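Local coordinates for protein genome packaging NTPase B204 (Sulfolobus turreted icosahedral virus 2, PDB 4KFU) that probably hydrolyses ATP through a P-loop ATPase domain of the FtsK-HerA superfamily to power packaging of the viral DNA genome, at residues D5-G11 with L133-R139; S35-H41 with T98-E104; L60-V64 with K83-A87; L183-F188 with I200-I204. All blocks are in the same frame, centred on the assembly; numbering follows the deposited sequence. Where two conformers were deposited one is given.

Interaction 1: D5-G11 with L133-R139; sequences DIVVLVG and LILSTQR
Six backbone hydrogen bonds alternate between segments 5-11 and 133-139 in a parallel ladder: Leu133 N to Asp5 O (3.1 Å), Val7 N to Leu133 O (2.8 Å), Leu135 N to Val7 O (2.8 Å), Leu9 N to Leu135 O (2.6 Å), Thr137 N to Leu9 O (2.9 Å) and Gly11 N to Thr137 O (3.1 Å). The register pairs Ile6 with Leu133 through Val10 with Thr137; the axes lie 4.6 Å apart at -15°, and both backbones are extended. Val7, Leu9, Ile134 and Ser136 occupy the face under helix 17-31, where Leu9 CD1 meets Ile134 CG2 at 4.2 Å (Leu9 chi1 m, chi2 t). Ile6, Val8, Val10, Leu133, Leu135 and Thr137 take the other; Val8 CG2 lies 4.4 Å from Leu135 CB. As in other P-loop ATPases, the strand entering the P-loop lies inside the parallel sheet: Gly11 opens the probable Walker A loop, and Gln138 hydrogen-bonds Lys17. The apolar, hydrogen-bonded pair thus leads to Gln138 beside the gamma-phosphate.

Interaction 2: S35-H41 with T98-E104; sequences SYIIDDH and TVLIIDE. With ZN (zinc ion), chain L.
Strands 35-40 and 98-102 run parallel, their axes 4.7 Å apart at -16°, with Tyr36 opposite Val99, Ile37 opposite Leu100, Ile38 opposite Ile101 and Asp39 opposite Ile102. Hydrogen bonds link Val99 N to Ser35 O (3.1 Å), Ile37 N to Val99 O (3.1 Å), Ile101 N to Ile37 O (2.8 Å) and Asp39 N to Ile101 O (2.7 Å). On the face toward helix 17-31, Ile101 (chi1 m, chi2 t) fills the space between two neighbours: its CD1 is 4.3 Å from Tyr36 CB, while its CB is 4.2 Å from Ile38 CG1. The Tyr36 ring, chi1 p, leads away. On the face toward helix 78-95, Leu100 (t, p) bends its CD1 to 3.8 Å from Ile37 CB, and Ile37 CG1 sits 4.1 Å from Thr98 CG2. The pair belongs to the parallel core of a P-loop ATPase; Asp103 and Glu104 follow the hydrophobic strand as in a Walker B motif, and Asp103 OD2 is hydrogen-bonded to Tyr50 OH and to Ser18 OG of the probable P-loop. Beyond the strands the chains spread to 6.7 Å between the CA atoms of His41 and Glu104. Into this gap the His41 ring projects, its CE1 4.0 Å from Ile102 CG2 and its ND1 3.2 Å from Glu104 OE1, a His-carboxylate hydrogen bond. Zinc takes His41 NE2 at 2.1 Å and Asp39 OD1 and OD2 at 2.4 and 2.3 Å, with Asp73 and His108 completing the site.

Interaction 3: L60-V64 with K83-A87; sequences LSDIV and KLWQA
This is apolar helix-helix packing at the periphery of the domain, about 18 Å from the chain centre to the centre of the contact, joining short helix 60-65 to long helix 78-95 over strand 35-40 of the sheet. The segment axes approach to 9.7 Å and cross at -41°, and the closest CA pair is Val64 with Ala87, 5.8 Å apart. Both segments have helical backbone angles; within them Val64 N bonds Leu60 O at 3.3 Å and Ala87 N bonds Lys83 O at 3.1 Å. Ala87 is the focus. Its CB points toward helix 60-65 and is met by Leu60 CD2 at 3.8 Å, Ile63 CG2 at 3.9 Å and Val64 CG2 at 4.3 Å; Val64 CG2 also lies 3.6 Å from Ala87 O. One helical turn earlier, Lys83 lays its aliphatic chain against the same leucine, with CD 3.5 Å from Leu60 CD2. On the inner side, Ile63 (m, t) extends CD1 to 4.1 Å from Leu84 CD1 (t, p), and Leu84 continues onto Ile37 and Asp39 of strand 35-40. Ile63 O is also hydrogen-bonded to His91 further along helix 78-95. The buried area of 279 Å² is modest. With the Ala87 methyl met by Leu60, Ile63 and Val64, the contact rests on apolar shape fit, without polar pairs between the two segments.

Interaction 4: L183-F188 with I200-I204; sequences LKQYHF and IHKPI. With ACP (phosphomethylphosphonic acid adenylate ester), chain E; ACP (phosphomethylphosphonic acid adenylate ester), chain F.
Phe188 forms the apolar centre: with chi1 p its ring lies against strand 200-201, His201 CB standing over one face at 3.5 Å from the ring centroid in a CH-pi contact. The His201 ring is nearly parallel to it (11°, centroids 4.6 Å apart) but slid aside, so overlap is slight. Ile204 CG2 touches the Phe188 ring edge at CE1 (4.1 Å), while Leu183 CD2 meets Ile200 CG2 at 3.9 Å. A second CH-pi contact puts Pro203 CD over the His187 ring, 3.5 Å from its centroid, and Pro203 CB packs on Tyr186 CB at 3.6 Å. The backbones pair antiparallel at Phe188 and His201, a hydrogen-bonded pair: Phe188 N to His201 O is 3.0 Å and His201 N to Phe188 O 2.5 Å. Before it, a type II turn spans Lys184 to His187, closed by His187 N to Lys184 O (3.0 Å), with Tyr186 at positive phi (69°). His187 ND1 bonds Gln185 O at 3.0 Å. At the polar edge, one water joins Tyr186 O (2.9 Å), Ile204 N (3.0 Å) and N6 of the chain E ACP (3.1 Å), which also donates to Ile204 O at 2.9 Å. N6 of a second ACP, chain F, donates to Leu183 O at 3.0 Å in a separate site at Leu183 to Gln185. Tyr186, its ring face against N9, Pro203 and Ile204 line the adenine end of the chain E nucleotide pocket.

Overall arrangement
Interactions 1 and 2 are neighbours in one sheet, with centres 11 Å apart: Ile134 O probably accepts a hydrogen bond from Ile102 N (2.8 Å), and Ser136 OG probably bonds Asp103 OD1 (2.9 Å) near the phosphate end of the nucleotide. Interaction 3 lies against interaction 2, centres 12 Å apart, through Leu84 CD2 on Asp39 CB (3.7 Å), which places helix 78-95 beside the zinc site; Trp85 CZ3 reaches Leu133 CD2 of interaction 1 at 4.2 Å. Interaction 4 touches none of the others; its centre is 16 Å from that of interaction 1 and 35 Å from that of interaction 3. The chain E ACP bridges interactions 1 and 4, its gamma-phosphate near Gln138 and its adenine at Tyr186, Pro203 and Ile204.

Interaction 1: D5-G11 with L133-R139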
# COMPACT_ATOMS: atom_id res chain seq x y z
N ASP A 5 3.50 -2.42 -10.04
CA ASP A 5 2.83 -3.50 -9.32
C ASP A 5 1.89 -2.96 -8.25
O ASP A 5 2.10 -1.87 -7.72
CB ASP A 5 3.84 -4.43 -8.64
CG ASP A 5 4.39 -5.48 -9.58
OD1 ASP A 5 3.84 -5.63 -10.69
OD2 ASP A 5 5.36 -6.16 -9.19
N ILE A 6 0.85 -3.73 -7.95
CA ILE A 6 0.04 -3.45 -6.77
C ILE A 6 0.60 -4.34 -5.66
O ILE A 6 0.65 -5.57 -5.79
CB ILE A 6 -1.44 -3.76 -7.00
CG1 ILE A 6 -2.02 -2.77 -8.04
CG2 ILE A 6 -2.21 -3.64 -5.70
CD1 ILE A 6 -3.41 -3.11 -8.57
N VAL A 7 1.06 -3.71 -4.59
CA VAL A 7 1.62 -4.42 -3.44
C VAL A 7 0.76 -4.14 -2.23
O VAL A 7 0.41 -2.98 -1.95
CB VAL A 7 3.06 -3.99 -3.15
CG1 VAL A 7 3.60 -4.71 -1.93
CG2 VAL A 7 3.94 -4.26 -4.35
N VAL A 8 0.40 -5.19 -1.51
CA VAL A 8 -0.44 -5.05 -0.33
C VAL A 8 0.29 -5.58 0.89
O VAL A 8 0.76 -6.73 0.89
CB VAL A 8 -1.79 -5.77 -0.52
CG1 VAL A 8 -2.67 -5.58 0.72
CG2 VAL A 8 -2.50 -5.23 -1.78
N LEU A 9 0.41 -4.74 1.91
CA LEU A 9 1.05 -5.16 3.15
C LEU A 9 0.01 -5.31 4.25
O LEU A 9 -0.78 -4.39 4.51
CB LEU A 9 2.10 -4.15 3.59
CG LEU A 9 3.02 -3.54 2.55
CD1 LEU A 9 3.92 -2.52 3.24
CD2 LEU A 9 3.85 -4.62 1.87
N VAL A 10 0.02 -6.46 4.92
CA VAL A 10 -0.91 -6.72 6.00
C VAL A 10 -0.15 -7.08 7.26
O VAL A 10 0.68 -8.00 7.25
CB VAL A 10 -1.85 -7.88 5.68
CG1 VAL A 10 -2.88 -8.05 6.81
CG2 VAL A 10 -2.54 -7.64 4.32
N GLY A 11 -0.43 -6.38 8.35
CA GLY A 11 0.27 -6.67 9.59
C GLY A 11 -0.30 -5.93 10.78
O GLY A 11 -0.69 -4.77 10.65
N LEU A 133 0.84 0.79 -6.79
CA LEU A 133 0.19 1.04 -5.51
C LEU A 133 0.88 0.23 -4.44
O LEU A 133 1.20 -0.96 -4.65
CB LEU A 133 -1.27 0.59 -5.53
CG LEU A 133 -2.42 1.28 -6.24
CD1 LEU A 133 -3.67 0.52 -5.87
CD2 LEU A 133 -2.54 2.74 -5.80
N ILE A 134 1.12 0.86 -3.30
CA ILE A 134 1.43 0.12 -2.08
C ILE A 134 0.33 0.40 -1.08
O ILE A 134 0.09 1.55 -0.72
CB ILE A 134 2.78 0.50 -1.49
CG1 ILE A 134 3.88 0.18 -2.51
CG2 ILE A 134 3.03 -0.32 -0.22
CD1 ILE A 134 5.25 0.64 -2.11
N LEU A 135 -0.38 -0.66 -0.69
CA LEU A 135 -1.49 -0.52 0.24
C LEU A 135 -1.16 -1.25 1.52
O LEU A 135 -0.66 -2.38 1.49
CB LEU A 135 -2.78 -1.10 -0.35
CG LEU A 135 -3.28 -0.51 -1.67
CD1 LEU A 135 -4.56 -1.20 -2.09
CD2 LEU A 135 -3.49 1.01 -1.55
N SER A 136 -1.45 -0.62 2.65
CA SER A 136 -1.09 -1.18 3.95
C SER A 136 -2.30 -1.19 4.87
O SER A 136 -3.05 -0.21 4.94
CB SER A 136 0.03 -0.32 4.55
OG SER A 136 0.22 -0.61 5.92
N THR A 137 -2.49 -2.29 5.59
CA THR A 137 -3.58 -2.38 6.56
C THR A 137 -3.25 -3.31 7.70
O THR A 137 -2.26 -4.05 7.62
CB THR A 137 -4.90 -2.84 5.91
OG1 THR A 137 -6.00 -2.45 6.74
CG2 THR A 137 -4.90 -4.36 5.70
N GLN A 138 -4.06 -3.28 8.76
CA GLN A 138 -3.73 -4.00 9.99
C GLN A 138 -4.26 -5.44 10.01
O GLN A 138 -3.56 -6.34 10.42
CB GLN A 138 -4.24 -3.23 11.22
CG GLN A 138 -3.86 -1.74 11.20
CD GLN A 138 -3.17 -1.27 12.48
OE1 GLN A 138 -2.03 -0.79 12.45
NE2 GLN A 138 -3.88 -1.37 13.61
N ARG A 139 -5.51 -5.63 9.58
CA ARG A 139 -6.11 -6.97 9.52
C ARG A 139 -6.49 -7.26 8.07
O ARG A 139 -6.89 -6.35 7.34
CB ARG A 139 -7.36 -7.07 10.41
CG ARG A 139 -7.16 -6.62 11.88
CD ARG A 139 -6.81 -7.77 12.81
NE ARG A 139 -6.57 -7.32 14.19
CZ ARG A 139 -7.24 -7.74 15.26
NH1 ARG A 139 -8.21 -8.64 15.15
NH2 ARG A 139 -6.93 -7.26 16.47

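Interaction 2: S35-H41 with T98-E104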
# COMPACT_ATOMS: atom_id res chain seq x y z
N SER A 35 9.51 7.98 -8.69
CA SER A 35 8.82 8.94 -7.85
C SER A 35 7.73 8.28 -7.00
O SER A 35 7.24 7.19 -7.33
CB SER A 35 8.19 10.04 -8.71
OG SER A 35 7.14 9.52 -9.50
N TYR A 36 7.35 8.93 -5.91
CA TYR A 36 6.24 8.44 -5.12
C TYR A 36 5.40 9.55 -4.50
O TYR A 36 5.87 10.67 -4.25
CB TYR A 36 6.69 7.42 -4.06
CG TYR A 36 7.73 7.93 -3.08
CD1 TYR A 36 7.39 8.84 -2.07
CD2 TYR A 36 9.05 7.49 -3.13
CE1 TYR A 36 8.33 9.30 -1.17
CE2 TYR A 36 9.99 7.95 -2.23
CZ TYR A 36 9.62 8.85 -1.26
OH TYR A 36 10.55 9.31 -0.35
N ILE A 37 4.13 9.20 -4.26
CA ILE A 37 3.18 10.05 -3.57
C ILE A 37 2.68 9.28 -2.36
O ILE A 37 2.19 8.14 -2.51
CB ILE A 37 1.97 10.37 -4.48
CG1 ILE A 37 2.43 10.97 -5.81
CG2 ILE A 37 0.98 11.29 -3.78
CD1 ILE A 37 1.34 11.05 -6.86
N ILE A 38 2.80 9.86 -1.17
CA ILE A 38 2.31 9.18 0.03
C ILE A 38 1.03 9.80 0.59
O ILE A 38 1.02 10.98 0.99
CB ILE A 38 3.37 9.16 1.16
CG1 ILE A 38 4.70 8.59 0.64
CG2 ILE A 38 2.85 8.37 2.35
CD1 ILE A 38 5.83 8.66 1.67
N ASP A 39 -0.04 9.00 0.63
CA ASP A 39 -1.31 9.37 1.25
C ASP A 39 -1.22 8.99 2.72
O ASP A 39 -1.34 7.81 3.08
CB ASP A 39 -2.46 8.65 0.53
CG ASP A 39 -3.83 8.88 1.16
OD1 ASP A 39 -4.02 9.85 1.92
OD2 ASP A 39 -4.75 8.07 0.90
N ASP A 40 -1.00 9.99 3.57
CA ASP A 40 -0.66 9.81 5.00
C ASP A 40 -1.85 10.19 5.90
O ASP A 40 -2.40 11.29 5.78
CB ASP A 40 0.55 10.69 5.33
CG ASP A 40 1.22 10.35 6.67
OD1 ASP A 40 0.59 9.71 7.55
OD2 ASP A 40 2.38 10.76 6.86
N HIS A 41 -2.24 9.30 6.80
CA HIS A 41 -3.40 9.55 7.65
C HIS A 41 -3.06 9.77 9.12
O HIS A 41 -3.93 10.07 9.93
CB HIS A 41 -4.41 8.41 7.50
CG HIS A 41 -4.79 8.14 6.08
ND1 HIS A 41 -4.19 7.16 5.32
CD2 HIS A 41 -5.68 8.75 5.27
CE1 HIS A 41 -4.71 7.16 4.11
NE2 HIS A 41 -5.61 8.12 4.04
N THR A 98 4.91 6.09 -11.38
CA THR A 98 4.96 6.55 -9.99
C THR A 98 4.28 5.53 -9.08
O THR A 98 3.30 4.90 -9.48
CB THR A 98 4.24 7.92 -9.87
OG1 THR A 98 4.94 8.91 -10.64
CG2 THR A 98 4.16 8.39 -8.42
N VAL A 99 4.79 5.36 -7.86
CA VAL A 99 4.08 4.57 -6.87
C VAL A 99 3.26 5.43 -5.90
O VAL A 99 3.79 6.32 -5.22
CB VAL A 99 5.04 3.69 -6.07
CG1 VAL A 99 4.25 2.85 -5.10
CG2 VAL A 99 5.83 2.80 -7.03
N LEU A 100 1.95 5.17 -5.86
CA LEU A 100 1.07 5.79 -4.88
C LEU A 100 1.05 4.92 -3.61
O LEU A 100 0.56 3.79 -3.65
CB LEU A 100 -0.34 5.94 -5.44
CG LEU A 100 -1.38 6.56 -4.50
CD1 LEU A 100 -0.90 7.94 -3.96
CD2 LEU A 100 -2.77 6.68 -5.17
N ILE A 101 1.60 5.45 -2.52
CA ILE A 101 1.68 4.74 -1.25
C ILE A 101 0.59 5.18 -0.28
O ILE A 101 0.48 6.36 0.07
CB ILE A 101 3.04 4.96 -0.57
CG1 ILE A 101 4.18 4.67 -1.55
CG2 ILE A 101 3.16 4.11 0.70
CD1 ILE A 101 5.58 4.73 -0.93
N ILE A 102 -0.22 4.22 0.16
CA ILE A 102 -1.36 4.51 1.00
C ILE A 102 -1.27 3.73 2.30
O ILE A 102 -1.63 2.54 2.35
CB ILE A 102 -2.69 4.16 0.30
CG1 ILE A 102 -2.68 4.74 -1.12
CG2 ILE A 102 -3.89 4.72 1.09
CD1 ILE A 102 -4.04 4.75 -1.75
N ASP A 103 -0.77 4.37 3.34
CA ASP A 103 -0.76 3.73 4.66
C ASP A 103 -2.15 3.88 5.26
O ASP A 103 -2.90 4.79 4.87
CB ASP A 103 0.32 4.31 5.57
CG ASP A 103 1.07 3.23 6.35
OD1 ASP A 103 0.46 2.17 6.65
OD2 ASP A 103 2.28 3.42 6.66
N GLU A 104 -2.52 2.95 6.14
CA GLU A 104 -3.89 2.90 6.67
C GLU A 104 -4.92 2.88 5.53
O GLU A 104 -5.87 3.68 5.52
CB GLU A 104 -4.15 4.09 7.61
CG GLU A 104 -3.09 4.27 8.73
CD GLU A 104 -1.93 5.21 8.34
OE1 GLU A 104 -2.09 6.07 7.43
OE2 GLU A 104 -0.84 5.10 8.96
ZN ZN L . -6.22 9.08 2.30

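Interaction 3: L60-V64 with K83-A87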
# COMPACT_ATOMS: atom_id res chain seq x y z
N LEU A 60 -3.20 20.76 -4.67
CA LEU A 60 -3.21 19.73 -5.70
C LEU A 60 -2.03 19.92 -6.63
O LEU A 60 -1.51 18.96 -7.21
CB LEU A 60 -4.48 19.83 -6.53
CG LEU A 60 -5.73 19.16 -5.97
CD1 LEU A 60 -6.92 19.56 -6.83
CD2 LEU A 60 -5.51 17.67 -5.99
N SER A 61 -1.64 21.18 -6.80
CA SER A 61 -0.54 21.52 -7.69
C SER A 61 0.76 20.90 -7.20
O SER A 61 1.54 20.38 -7.99
CB SER A 61 -0.38 23.04 -7.77
OG SER A 61 0.80 23.37 -8.49
N ASP A 62 0.98 20.97 -5.88
CA ASP A 62 2.15 20.34 -5.27
C ASP A 62 2.20 18.84 -5.56
O ASP A 62 3.27 18.28 -5.80
CB ASP A 62 2.16 20.56 -3.76
CG ASP A 62 2.40 22.00 -3.37
OD1 ASP A 62 2.74 22.82 -4.26
OD2 ASP A 62 2.26 22.31 -2.16
N ILE A 63 1.04 18.18 -5.54
CA ILE A 63 1.00 16.74 -5.77
C ILE A 63 1.51 16.41 -7.16
O ILE A 63 2.30 15.49 -7.34
CB ILE A 63 -0.42 16.17 -5.58
CG1 ILE A 63 -0.93 16.49 -4.18
CG2 ILE A 63 -0.43 14.66 -5.81
CD1 ILE A 63 -2.32 15.95 -3.91
N VAL A 64 1.10 17.20 -8.15
CA VAL A 64 1.56 16.98 -9.52
C VAL A 64 3.03 17.38 -9.75
O VAL A 64 3.76 16.67 -10.44
CB VAL A 64 0.66 17.75 -10.55
CG1 VAL A 64 1.10 17.46 -11.98
CG2 VAL A 64 -0.80 17.38 -10.35
N LYS A 83 -9.89 12.82 -5.86
CA LYS A 83 -9.09 13.99 -6.21
C LYS A 83 -7.62 13.62 -6.26
O LYS A 83 -6.89 14.00 -7.17
CB LYS A 83 -9.31 15.08 -5.15
CG LYS A 83 -8.91 16.47 -5.59
CD LYS A 83 -8.62 17.37 -4.37
CE LYS A 83 -9.62 17.16 -3.25
NZ LYS A 83 -9.32 18.06 -2.08
N LEU A 84 -7.17 12.86 -5.26
CA LEU A 84 -5.77 12.42 -5.19
C LEU A 84 -5.38 11.55 -6.38
O LEU A 84 -4.25 11.62 -6.87
CB LEU A 84 -5.53 11.65 -3.89
CG LEU A 84 -4.18 10.94 -3.74
CD1 LEU A 84 -3.03 11.94 -3.77
CD2 LEU A 84 -4.12 10.13 -2.45
N TRP A 85 -6.31 10.71 -6.82
CA TRP A 85 -6.05 9.81 -7.94
C TRP A 85 -5.86 10.59 -9.25
O TRP A 85 -4.94 10.31 -10.03
CB TRP A 85 -7.17 8.78 -8.06
CG TRP A 85 -6.98 7.78 -9.18
CD1 TRP A 85 -7.71 7.71 -10.34
CD2 TRP A 85 -6.01 6.72 -9.24
NE1 TRP A 85 -7.24 6.68 -11.12
CE2 TRP A 85 -6.21 6.06 -10.48
CE3 TRP A 85 -5.01 6.28 -8.38
CZ2 TRP A 85 -5.42 4.97 -10.86
CZ3 TRP A 85 -4.24 5.19 -8.77
CH2 TRP A 85 -4.45 4.55 -10.00
N GLN A 86 -6.73 11.57 -9.49
CA GLN A 86 -6.62 12.40 -10.68
C GLN A 86 -5.30 13.16 -10.68
O GLN A 86 -4.63 13.25 -11.72
CB GLN A 86 -7.78 13.40 -10.75
CG GLN A 86 -9.15 12.77 -11.02
CD GLN A 86 -9.19 11.98 -12.32
OE1 GLN A 86 -8.70 12.43 -13.36
NE2 GLN A 86 -9.81 10.80 -12.26
N ALA A 87 -4.94 13.70 -9.52
CA ALA A 87 -3.67 14.43 -9.38
C ALA A 87 -2.48 13.48 -9.55
O ALA A 87 -1.44 13.85 -10.08
CB ALA A 87 -3.60 15.16 -8.03

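Interaction 4: L183-F188 with I200-I204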
# COMPACT_ATOMS: atom_id res chain seq x y z
N LEU A 183 5.25 -17.25 11.73
CA LEU A 183 6.24 -16.19 11.51
C LEU A 183 6.71 -15.57 12.82
O LEU A 183 5.89 -15.22 13.68
CB LEU A 183 5.65 -15.09 10.63
CG LEU A 183 5.19 -15.49 9.23
CD1 LEU A 183 4.30 -14.38 8.65
CD2 LEU A 183 6.41 -15.74 8.35
N LYS A 184 8.02 -15.40 12.96
CA LYS A 184 8.57 -14.74 14.13
C LYS A 184 8.58 -13.22 13.96
O LYS A 184 8.18 -12.70 12.91
CB LYS A 184 9.98 -15.27 14.45
CG LYS A 184 9.97 -16.71 14.95
CD LYS A 184 8.79 -16.94 15.90
CE LYS A 184 8.66 -18.41 16.31
NZ LYS A 184 7.35 -18.70 16.96
N GLN A 185 8.99 -12.50 15.00
CA GLN A 185 8.90 -11.03 14.98
C GLN A 185 9.66 -10.42 13.80
O GLN A 185 10.82 -10.76 13.54
CB GLN A 185 9.39 -10.41 16.29
CG GLN A 185 9.10 -8.91 16.38
CD GLN A 185 9.33 -8.33 17.77
OE1 GLN A 185 10.31 -8.66 18.44
NE2 GLN A 185 8.43 -7.46 18.20
N TYR A 186 8.97 -9.54 13.07
CA TYR A 186 9.53 -8.83 11.91
C TYR A 186 9.81 -9.72 10.70
O TYR A 186 10.22 -9.20 9.65
CB TYR A 186 10.77 -8.04 12.30
CG TYR A 186 10.58 -7.16 13.50
CD1 TYR A 186 9.44 -6.38 13.65
CD2 TYR A 186 11.53 -7.12 14.51
CE1 TYR A 186 9.26 -5.57 14.76
CE2 TYR A 186 11.36 -6.30 15.63
CZ TYR A 186 10.22 -5.53 15.74
OH TYR A 186 10.04 -4.73 16.84
N HIS A 187 9.58 -11.03 10.82
CA HIS A 187 9.62 -11.91 9.66
C HIS A 187 8.35 -11.70 8.86
O HIS A 187 7.30 -11.39 9.43
CB HIS A 187 9.72 -13.39 10.08
CG HIS A 187 11.03 -13.77 10.69
ND1 HIS A 187 11.51 -13.18 11.84
CD2 HIS A 187 11.96 -14.67 10.31
CE1 HIS A 187 12.69 -13.71 12.14
NE2 HIS A 187 12.97 -14.63 11.22
N PHE A 188 8.41 -11.87 7.55
CA PHE A 188 7.20 -11.74 6.73
C PHE A 188 7.13 -12.74 5.58
O PHE A 188 8.15 -13.21 5.07
CB PHE A 188 7.01 -10.30 6.23
CG PHE A 188 8.19 -9.73 5.49
CD1 PHE A 188 9.27 -9.18 6.17
CD2 PHE A 188 8.20 -9.70 4.09
CE1 PHE A 188 10.36 -8.64 5.48
CE2 PHE A 188 9.28 -9.15 3.39
CZ PHE A 188 10.36 -8.62 4.08
N ILE A 200 9.30 -16.91 2.55
CA ILE A 200 9.38 -16.34 3.89
C ILE A 200 10.60 -15.43 3.95
O ILE A 200 11.69 -15.83 3.56
CB ILE A 200 9.51 -17.43 4.98
CG1 ILE A 200 8.39 -18.47 4.85
CG2 ILE A 200 9.54 -16.80 6.37
CD1 ILE A 200 7.02 -17.89 4.93
N HIS A 201 10.41 -14.21 4.45
CA HIS A 201 11.52 -13.26 4.49
C HIS A 201 12.00 -13.00 5.92
O HIS A 201 11.18 -12.84 6.84
CB HIS A 201 11.11 -11.95 3.81
CG HIS A 201 12.26 -11.19 3.21
ND1 HIS A 201 13.14 -10.45 3.97
CD2 HIS A 201 12.65 -11.04 1.92
CE1 HIS A 201 14.03 -9.89 3.18
NE2 HIS A 201 13.77 -10.23 1.93
N LYS A 202 13.32 -12.97 6.10
CA LYS A 202 13.92 -12.54 7.35
C LYS A 202 13.63 -11.05 7.55
O LYS A 202 13.38 -10.34 6.57
CB LYS A 202 15.44 -12.72 7.27
CG LYS A 202 15.89 -14.15 6.97
CD LYS A 202 15.45 -15.10 8.05
CE LYS A 202 16.06 -16.48 7.86
NZ LYS A 202 15.69 -17.38 8.98
N PRO A 203 13.66 -10.58 8.80
CA PRO A 203 13.46 -9.14 9.04
C PRO A 203 14.46 -8.35 8.22
O PRO A 203 15.58 -8.81 8.02
CB PRO A 203 13.77 -8.98 10.53
CG PRO A 203 13.50 -10.35 11.12
CD PRO A 203 13.93 -11.32 10.05
N ILE A 204 14.06 -7.18 7.72
CA ILE A 204 15.00 -6.36 6.97
C ILE A 204 15.94 -5.66 7.94
O ILE A 204 15.59 -5.44 9.10
CB ILE A 204 14.29 -5.31 6.10
CG1 ILE A 204 13.40 -4.42 6.96
CG2 ILE A 204 13.49 -5.98 4.98
CD1 ILE A 204 13.23 -3.04 6.39
PG ACP E . 1.43 1.60 13.39
O1G ACP E . 0.05 0.80 13.60
O2G ACP E . 1.45 2.15 11.88
O3G ACP E . 1.51 2.71 14.36
PB ACP E . 3.24 -0.52 12.22
O1B ACP E . 3.28 0.34 10.86
O2B ACP E . 2.31 -1.66 12.13
C3B ACP E . 2.83 0.48 13.67
PA ACP E . 6.06 -0.22 12.24
O1A ACP E . 5.74 1.22 12.54
O2A ACP E . 6.60 -0.63 10.89
O3A ACP E . 4.73 -1.11 12.47
O5' ACP E . 7.13 -0.76 13.32
C5' ACP E . 6.97 -0.64 14.73
C4' ACP E . 8.36 -0.77 15.38
O4' ACP E . 8.95 -2.06 15.20
C3' ACP E . 9.34 0.23 14.78
O3' ACP E . 9.52 1.33 15.69
C2' ACP E . 10.65 -0.50 14.64
O2' ACP E . 11.52 0.04 15.63
C1' ACP E . 10.36 -1.96 14.95
N9 ACP E . 10.73 -2.74 13.74
C8 ACP E . 9.93 -2.98 12.69
N7 ACP E . 10.56 -3.72 11.74
C5 ACP E . 11.81 -3.96 12.18
C6 ACP E . 13.00 -4.68 11.68
N6 ACP E . 13.01 -5.30 10.48
N1 ACP E . 14.11 -4.68 12.46
C2 ACP E . 14.13 -4.06 13.66
N3 ACP E . 13.08 -3.39 14.18
C4 ACP E . 11.91 -3.31 13.50
PA ACP F . 10.25 -17.99 20.50
O1A ACP F . 9.42 -18.56 19.37
O2A ACP F . 10.57 -18.85 21.70
O3A ACP F . 11.64 -17.42 19.90
O5' ACP F . 9.52 -16.64 21.01
C5' ACP F . 9.93 -15.97 22.20
C4' ACP F . 9.11 -14.70 22.33
O4' ACP F . 8.95 -14.08 21.04
C3' ACP F . 7.71 -14.99 22.84
O3' ACP F . 7.39 -14.06 23.88
C2' ACP F . 6.79 -14.68 21.68
O2' ACP F . 5.57 -14.14 22.16
C1' ACP F . 7.59 -13.66 20.89
N9 ACP F . 7.17 -13.70 19.47
C8 ACP F . 7.10 -14.80 18.71
N7 ACP F . 6.66 -14.50 17.46
C5 ACP F . 6.44 -13.18 17.43
C6 ACP F . 5.97 -12.21 16.42
N6 ACP F . 5.64 -12.63 15.17
N1 ACP F . 5.87 -10.90 16.79
C2 ACP F . 6.19 -10.48 18.03
N3 ACP F . 6.63 -11.32 19.00
C4 ACP F . 6.77 -12.65 18.76
O HOH W 1 11.16 -6.72 8.49